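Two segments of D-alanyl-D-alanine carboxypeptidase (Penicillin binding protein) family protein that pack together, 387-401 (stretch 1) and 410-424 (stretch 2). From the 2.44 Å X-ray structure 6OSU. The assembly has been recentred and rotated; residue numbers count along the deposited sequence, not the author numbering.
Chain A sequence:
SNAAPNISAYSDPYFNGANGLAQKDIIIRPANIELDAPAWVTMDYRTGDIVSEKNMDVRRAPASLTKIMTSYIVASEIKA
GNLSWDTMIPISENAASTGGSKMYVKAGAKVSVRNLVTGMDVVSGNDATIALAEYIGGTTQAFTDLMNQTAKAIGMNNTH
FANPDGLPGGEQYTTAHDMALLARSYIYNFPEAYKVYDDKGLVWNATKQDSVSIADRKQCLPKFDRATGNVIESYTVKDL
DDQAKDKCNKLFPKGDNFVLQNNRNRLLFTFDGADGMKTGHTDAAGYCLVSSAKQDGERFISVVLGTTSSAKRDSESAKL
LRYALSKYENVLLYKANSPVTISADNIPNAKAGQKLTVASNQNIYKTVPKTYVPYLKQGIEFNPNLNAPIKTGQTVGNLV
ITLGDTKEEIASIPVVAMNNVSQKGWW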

# COMPACT_ATOMS: atom_id res chain seq x y z
N ASN A 387 39.10 22.79 3.48
CA ASN A 387 39.91 23.88 3.99
C ASN A 387 39.33 25.20 3.51
O ASN A 387 38.58 25.25 2.53
CB ASN A 387 41.38 23.75 3.57
CG ASN A 387 41.54 23.14 2.19
OD1 ASN A 387 41.19 23.76 1.18
ND2 ASN A 387 42.08 21.93 2.14
N ALA A 388 39.66 26.27 4.22
CA ALA A 388 39.21 27.59 3.83
C ALA A 388 39.94 28.04 2.56
O ALA A 388 41.10 27.69 2.34
CB ALA A 388 39.45 28.59 4.95
N PRO A 389 39.28 28.84 1.70
CA PRO A 389 37.94 29.43 1.86
C PRO A 389 36.77 28.51 1.50
O PRO A 389 36.92 27.58 0.71
CB PRO A 389 37.99 30.62 0.90
CG PRO A 389 38.88 30.14 -0.20
CD PRO A 389 39.93 29.29 0.46
N ILE A 390 35.61 28.79 2.10
CA ILE A 390 34.35 28.12 1.80
C ILE A 390 33.29 29.19 1.61
O ILE A 390 33.22 30.14 2.40
CB ILE A 390 33.94 27.15 2.92
CG1 ILE A 390 35.05 26.14 3.21
CG2 ILE A 390 32.64 26.43 2.55
CD1 ILE A 390 34.94 25.50 4.57
N LYS A 391 32.47 29.05 0.57
CA LYS A 391 31.45 30.03 0.27
C LYS A 391 30.08 29.55 0.75
O LYS A 391 29.83 28.35 0.88
CB LYS A 391 31.39 30.35 -1.22
CG LYS A 391 30.62 31.63 -1.55
CD LYS A 391 30.04 31.60 -2.95
CE LYS A 391 31.08 31.99 -3.99
NZ LYS A 391 30.55 31.79 -5.37
N THR A 392 29.19 30.51 1.01
CA THR A 392 27.80 30.20 1.32
C THR A 392 27.17 29.41 0.18
O THR A 392 27.25 29.81 -0.99
CB THR A 392 27.01 31.49 1.57
OG1 THR A 392 27.43 32.07 2.81
CG2 THR A 392 25.52 31.21 1.62
N GLY A 393 26.54 28.29 0.51
CA GLY A 393 25.97 27.42 -0.49
C GLY A 393 26.90 26.36 -1.02
O GLY A 393 26.53 25.65 -1.96
N GLN A 394 28.10 26.24 -0.46
CA GLN A 394 29.02 25.18 -0.84
C GLN A 394 28.77 23.94 0.02
O GLN A 394 28.52 24.03 1.22
CB GLN A 394 30.46 25.66 -0.68
CG GLN A 394 31.53 24.61 -0.94
CD GLN A 394 32.93 25.16 -0.75
OE1 GLN A 394 33.17 26.36 -0.92
NE2 GLN A 394 33.87 24.29 -0.39
N THR A 395 28.83 22.77 -0.62
CA THR A 395 28.61 21.51 0.08
C THR A 395 29.87 21.14 0.86
O THR A 395 30.94 20.97 0.27
CB THR A 395 28.24 20.41 -0.91
OG1 THR A 395 27.12 20.82 -1.69
CG2 THR A 395 27.90 19.12 -0.17
N VAL A 396 29.73 21.01 2.18
CA VAL A 396 30.88 20.76 3.05
C VAL A 396 30.87 19.38 3.67
O VAL A 396 31.87 19.00 4.31
CB VAL A 396 30.99 21.83 4.16
CG1 VAL A 396 31.35 23.18 3.56
CG2 VAL A 396 29.68 21.91 4.94
N GLY A 397 29.79 18.62 3.53
CA GLY A 397 29.75 17.29 4.11
C GLY A 397 28.32 16.79 4.23
O GLY A 397 27.44 17.22 3.49
N ASN A 398 28.13 15.87 5.18
CA ASN A 398 26.84 15.23 5.42
C ASN A 398 26.41 15.45 6.86
O ASN A 398 27.22 15.37 7.78
CB ASN A 398 26.92 13.72 5.15
CG ASN A 398 27.17 13.40 3.69
OD1 ASN A 398 26.57 13.99 2.79
ND2 ASN A 398 28.06 12.44 3.45
N LEU A 399 25.12 15.72 7.05
CA LEU A 399 24.51 15.55 8.36
C LEU A 399 24.22 14.08 8.56
O LEU A 399 23.61 13.43 7.70
CB LEU A 399 23.24 16.39 8.51
CG LEU A 399 22.65 16.41 9.93
CD1 LEU A 399 22.06 17.77 10.24
CD2 LEU A 399 21.60 15.32 10.13
N VAL A 400 24.65 13.54 9.69
CA VAL A 400 24.62 12.10 9.92
C VAL A 400 23.84 11.80 11.19
O VAL A 400 24.00 12.48 12.21
CB VAL A 400 26.06 11.53 10.01
CG1 VAL A 400 26.02 10.07 10.42
CG2 VAL A 400 26.78 11.69 8.68
N ILE A 401 22.97 10.79 11.12
CA ILE A 401 22.28 10.24 12.27
C ILE A 401 22.93 8.91 12.60
O ILE A 401 22.89 7.97 11.79
CB ILE A 401 20.78 10.07 12.01
CG1 ILE A 401 20.16 11.39 11.53
CG2 ILE A 401 20.07 9.57 13.26
CD1 ILE A 401 20.16 12.46 12.58
N ILE A 410 22.46 5.70 10.56
CA ILE A 410 21.06 5.42 10.27
C ILE A 410 20.58 6.23 9.07
O ILE A 410 19.91 5.70 8.18
CB ILE A 410 20.20 5.71 11.52
CG1 ILE A 410 20.54 4.71 12.63
CG2 ILE A 410 18.72 5.70 11.19
CD1 ILE A 410 20.69 3.29 12.14
N ALA A 411 20.93 7.51 9.03
CA ALA A 411 20.58 8.39 7.93
C ALA A 411 21.76 9.29 7.62
O ALA A 411 22.58 9.58 8.49
CB ALA A 411 19.35 9.24 8.25
N SER A 412 21.84 9.73 6.37
CA SER A 412 22.91 10.61 5.92
C SER A 412 22.36 11.53 4.85
O SER A 412 21.72 11.06 3.90
CB SER A 412 24.11 9.82 5.39
OG SER A 412 25.14 10.69 4.96
N ILE A 413 22.60 12.83 4.99
CA ILE A 413 22.07 13.80 4.04
C ILE A 413 23.13 14.87 3.79
O ILE A 413 23.77 15.35 4.73
CB ILE A 413 20.73 14.37 4.53
CG1 ILE A 413 19.86 14.80 3.35
CG2 ILE A 413 20.91 15.53 5.50
CD1 ILE A 413 18.40 14.94 3.72
N PRO A 414 23.39 15.23 2.53
CA PRO A 414 24.39 16.27 2.26
C PRO A 414 23.96 17.61 2.84
O PRO A 414 22.79 18.00 2.78
CB PRO A 414 24.47 16.31 0.73
CG PRO A 414 23.23 15.62 0.25
CD PRO A 414 22.90 14.60 1.29
N VAL A 415 24.94 18.32 3.40
CA VAL A 415 24.69 19.58 4.09
C VAL A 415 25.52 20.67 3.42
O VAL A 415 26.60 20.41 2.87
CB VAL A 415 25.01 19.46 5.60
CG1 VAL A 415 26.50 19.60 5.86
CG2 VAL A 415 24.21 20.47 6.39
N VAL A 416 25.00 21.89 3.47
CA VAL A 416 25.56 23.00 2.70
C VAL A 416 25.92 24.13 3.65
O VAL A 416 25.37 24.25 4.75
CB VAL A 416 24.57 23.46 1.61
CG1 VAL A 416 23.72 24.63 2.09
CG2 VAL A 416 25.30 23.80 0.33
N ALA A 417 26.86 24.96 3.22
CA ALA A 417 27.37 26.04 4.06
C ALA A 417 26.41 27.22 4.07
O ALA A 417 25.92 27.65 3.02
CB ALA A 417 28.76 26.48 3.58
N MET A 418 26.14 27.75 5.26
CA MET A 418 25.35 28.96 5.41
C MET A 418 26.19 30.17 5.81
O MET A 418 25.66 31.28 5.84
CB MET A 418 24.25 28.74 6.46
CG MET A 418 23.42 27.48 6.26
SD MET A 418 21.83 27.75 5.45
CE MET A 418 22.24 27.44 3.73
N ASN A 419 27.47 29.98 6.11
CA ASN A 419 28.41 31.05 6.44
C ASN A 419 29.52 31.10 5.40
O ASN A 419 29.56 30.33 4.44
CB ASN A 419 29.01 30.85 7.83
CG ASN A 419 28.05 31.18 8.95
OD1 ASN A 419 27.70 30.32 9.75
ND2 ASN A 419 27.62 32.44 9.01
N ASN A 420 30.45 32.03 5.63
CA ASN A 420 31.70 32.12 4.89
C ASN A 420 32.86 32.00 5.87
O ASN A 420 32.77 32.49 7.00
CB ASN A 420 31.80 33.45 4.12
CG ASN A 420 31.01 33.44 2.83
OD1 ASN A 420 31.15 32.54 2.01
ND2 ASN A 420 30.17 34.45 2.64
N VAL A 421 33.93 31.35 5.44
CA VAL A 421 35.17 31.30 6.21
C VAL A 421 36.30 31.81 5.34
O VAL A 421 36.41 31.43 4.17
CB VAL A 421 35.47 29.88 6.73
CG1 VAL A 421 34.60 29.57 7.93
CG2 VAL A 421 35.26 28.86 5.62
N SER A 422 37.14 32.67 5.91
CA SER A 422 38.23 33.33 5.20
C SER A 422 39.54 32.64 5.55
O SER A 422 39.81 32.39 6.73
CB SER A 422 38.28 34.81 5.57
OG SER A 422 36.98 35.35 5.63
N GLN A 423 40.34 32.34 4.54
CA GLN A 423 41.62 31.70 4.79
C GLN A 423 42.62 32.72 5.32
O GLN A 423 42.49 33.92 5.08
CB GLN A 423 42.16 31.03 3.52
CG GLN A 423 42.91 31.95 2.58
CD GLN A 423 42.02 32.60 1.55
OE1 GLN A 423 42.21 32.42 0.35
NE2 GLN A 423 41.04 33.37 2.00
N LYS A 424 43.61 32.23 6.05
CA LYS A 424 44.63 33.09 6.64
C LYS A 424 45.77 33.31 5.65
O LYS A 424 45.56 33.77 4.53
CB LYS A 424 45.16 32.49 7.94
CG LYS A 424 46.06 31.28 7.76
CD LYS A 424 45.81 30.24 8.85
CE LYS A 424 45.48 30.89 10.19
NZ LYS A 424 45.37 29.89 11.29

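The contact centres on small and branched apolar side chains from both stretches. Val415 packs its CG1 against Val396 CG2 at 4.0 Å, and Val396 CG1 lies 4.2 Å from Ala417 CB. The same methyl of Ala417 meets Ile390 CG2 at 4.0 Å, so this small residue serves two larger neighbours. Ile390 also receives Val421, whose CG2 comes to 3.5 Å from Ile390 CB, and Ala388 CB sits 4.3 Å from that CG2. Farther along, on the sheet face that carries Val415, Leu399 CB touches Ile413 CG2 at 3.9 Å and Ile401 CG1 touches Ala411 CB at 4.0 Å; the end of Ile401 then leads away.

Beneath these contacts runs an antiparallel ladder between strands 395-401 and 411-417. Leu399 and Ile413 form a reciprocal pair, with Leu399 N to Ile413 O at 2.7 Å and Ile413 N to Leu399 O at 3.0 Å. Ile401 N donates to Ala411 O at 2.9 Å, while Ile401 O accepts a short bond from Ile410 N at 2.6 Å and a weak one from Ala411 N at 3.4 Å. Between the hydrogen-bonded pairs, CA-H groups approach carbonyls, as in Asn398 CA to Ile413 O at 3.1 Å; Pro414, with no N-H to give, faces Asn398 at such a position, and the ladder loses no bond there.

A bulge shifts the register by one between Thr395 and Gly397. Val415 spans it: its O accepts from Val396 N at 3.3 Å and its N donates to Gly397 O at 2.7 Å. Gly397 has phi/psi of 162/-155, where a CB would jam against the preceding carbonyl oxygen.

Beyond the bulge, a type II turn from Lys391 to Gln394 closes with Gln394 N to Lys391 O at 3.0 Å, and Lys391 N adds a bond to Gln394 OE1 at 3.2 Å. Gly393, at phi/psi 89/6, again suits glycine. The turn docks on Ala417 through Gly393 N to Ala417 O at 2.7 Å and Ala417 N to Gln394 O at 2.8 Å. Past it, Ile390 and Val421 make a single bridge of two weak bonds, Ile390 N to Val421 O at 3.4 Å and Val421 N to Ile390 O at 3.3 Å.

At the polar edge, Asn420 OD1 accepts from Thr392 N at 3.0 Å, and Thr392 OG1 gives a weak bond to Asn419 O at 3.2 Å.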